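Local coordinates for ABC transporter, periplasmic substrate-binding protein (PDB 2HPG) that probably captures a solute in the periplasm and delivers it to the membrane components of a tripartite ATP-independent (TRAP) transporter, at residues Y136-Y141 / K263-L268. Sequence-based numbering, arbitrary orientation.
Sequences YWVQGY and KIMKEL
Ile264 packs against the backbone of Val138 and Gln139 through its two branches. Its CG2 lies 3.2 Å from Gln139 O, and CD1 at the end of the other branch comes to 3.3 Å from Val138 O, a carbonyl oxygen buried here with no hydrogen-bond partner. With CG2 anti to the backbone N and CG1 beside it (chi1 -71°), the two branches part toward successive carbonyls, and chi2 (176°) extends CD1. An alanine here would probably open a gap beside both carbonyls, since CG2 and CD1 supply the close contacts. The CA atoms come nearest at Gly140 and Met265, 5.6 Å apart; the backbone angles of Gly140 would jam a CB against the carbonyl O of Gln139, and that CB would also lie close to Ile264 CG2. In this periplasmic solute-binding fold the long helix 243-278 packs on strand 130-146, whose other neighbours include the antiparallel strand 218-234, and Ser261 OG, one turn earlier, hydrogen-bonds to Val138 N and Tyr136 O. The apolar side-chain contacts are made by Met265, a selenomethionine. Its side chain crosses that of Val138 at about a right angle, SE 3.8 Å from Val138 CG1. The same SE makes an oblique Met-aromatic contact with Tyr141, 5.4 Å from the ring centroid.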
# COMPACT_ATOMS: atom_id res chain seq x y z
N TYR A 136 -2.12 8.85 2.96
CA TYR A 136 -2.92 8.40 4.09
C TYR A 136 -3.94 7.34 3.68
O TYR A 136 -5.08 7.33 4.17
CB TYR A 136 -3.69 9.57 4.69
CG TYR A 136 -2.84 10.70 5.25
CD1 TYR A 136 -1.49 10.56 5.50
CD2 TYR A 136 -3.43 11.92 5.57
CE1 TYR A 136 -0.75 11.61 6.00
CE2 TYR A 136 -2.70 12.96 6.08
CZ TYR A 136 -1.37 12.82 6.29
OH TYR A 136 -0.67 13.89 6.80
N TRP A 137 -3.51 6.45 2.79
CA TRP A 137 -4.38 5.43 2.22
C TRP A 137 -3.72 4.12 2.56
O TRP A 137 -2.66 3.81 2.05
CB TRP A 137 -4.52 5.62 0.70
CG TRP A 137 -5.41 6.77 0.38
CD1 TRP A 137 -5.12 8.10 0.52
CD2 TRP A 137 -6.76 6.71 -0.09
NE1 TRP A 137 -6.21 8.86 0.18
CE2 TRP A 137 -7.23 8.03 -0.21
CE3 TRP A 137 -7.62 5.66 -0.41
CZ2 TRP A 137 -8.53 8.33 -0.66
CZ3 TRP A 137 -8.91 5.96 -0.85
CH2 TRP A 137 -9.34 7.28 -0.97
N VAL A 138 -4.35 3.38 3.47
CA VAL A 138 -3.73 2.20 4.05
C VAL A 138 -4.64 0.98 3.84
O VAL A 138 -5.84 1.03 4.11
CB VAL A 138 -3.40 2.48 5.55
CG1 VAL A 138 -3.19 1.23 6.33
CG2 VAL A 138 -2.15 3.39 5.63
N GLN A 139 -4.07 -0.10 3.29
CA GLN A 139 -4.85 -1.31 3.05
C GLN A 139 -4.81 -2.26 4.23
O GLN A 139 -5.58 -3.22 4.29
CB GLN A 139 -4.36 -2.01 1.79
CG GLN A 139 -4.92 -1.41 0.52
CD GLN A 139 -4.47 -2.17 -0.68
OE1 GLN A 139 -4.70 -3.37 -0.78
NE2 GLN A 139 -3.79 -1.48 -1.60
N GLY A 140 -3.91 -2.02 5.19
CA GLY A 140 -3.84 -2.83 6.38
C GLY A 140 -2.61 -3.72 6.42
O GLY A 140 -1.80 -3.69 5.49
N TYR A 141 -2.50 -4.49 7.50
CA TYR A 141 -1.38 -5.39 7.71
C TYR A 141 -1.53 -6.67 6.93
O TYR A 141 -2.60 -7.27 6.88
CB TYR A 141 -1.24 -5.78 9.18
CG TYR A 141 -0.86 -4.61 10.01
CD1 TYR A 141 0.48 -4.27 10.18
CD2 TYR A 141 -1.82 -3.78 10.54
CE1 TYR A 141 0.82 -3.18 10.92
CE2 TYR A 141 -1.48 -2.70 11.28
CZ TYR A 141 -0.15 -2.40 11.46
OH TYR A 141 0.19 -1.29 12.19
N LYS A 263 -11.27 2.50 8.98
CA LYS A 263 -12.34 1.51 8.82
C LYS A 263 -11.76 0.15 8.45
O LYS A 263 -12.14 -0.89 9.00
CB LYS A 263 -13.33 1.96 7.74
CG LYS A 263 -14.69 1.27 7.82
CD LYS A 263 -15.58 1.56 6.60
CE LYS A 263 -17.02 1.06 6.86
NZ LYS A 263 -17.87 0.99 5.64
N ILE A 264 -10.83 0.14 7.52
CA ILE A 264 -10.09 -1.07 7.16
C ILE A 264 -9.39 -1.68 8.39
O ILE A 264 -9.58 -2.86 8.69
CB ILE A 264 -9.08 -0.82 6.01
CG1 ILE A 264 -9.80 -0.59 4.68
CG2 ILE A 264 -8.14 -2.01 5.84
CD1 ILE A 264 -8.87 -0.24 3.53
N MSE A 265 -8.59 -0.88 9.09
CA MSE A 265 -7.75 -1.40 10.17
C MSE A 265 -8.45 -1.72 11.47
O MSE A 265 -7.98 -2.57 12.22
CB MSE A 265 -6.59 -0.43 10.46
CG MSE A 265 -5.47 -0.54 9.49
SE MSE A 265 -3.97 0.57 10.01
CE MSE A 265 -4.86 2.31 9.98
N LYS A 266 -9.56 -1.03 11.74
CA LYS A 266 -10.28 -1.14 13.01
C LYS A 266 -11.55 -2.00 12.88
O LYS A 266 -12.01 -2.52 13.88
CB LYS A 266 -10.65 0.24 13.55
CG LYS A 266 -9.44 1.04 14.03
CD LYS A 266 -9.83 2.48 14.43
CE LYS A 266 -10.78 2.58 15.63
NZ LYS A 266 -10.17 2.13 16.91
N GLU A 267 -12.08 -2.17 11.68
CA GLU A 267 -13.30 -2.97 11.51
C GLU A 267 -13.32 -4.01 10.42
O GLU A 267 -13.74 -5.13 10.68
CB GLU A 267 -14.54 -2.09 11.37
CG GLU A 267 -14.33 -0.80 10.70
CD GLU A 267 -15.26 0.27 11.22
OE1 GLU A 267 -16.40 0.38 10.69
OE2 GLU A 267 -14.85 1.02 12.14
N LEU A 268 -12.92 -3.66 9.20
CA LEU A 268 -13.17 -4.57 8.08
C LEU A 268 -12.24 -5.76 8.13
O LEU A 268 -12.67 -6.90 7.91
CB LEU A 268 -13.06 -3.85 6.75
CG LEU A 268 -14.12 -2.78 6.53
CD1 LEU A 268 -13.98 -2.17 5.15
CD2 LEU A 268 -15.51 -3.39 6.70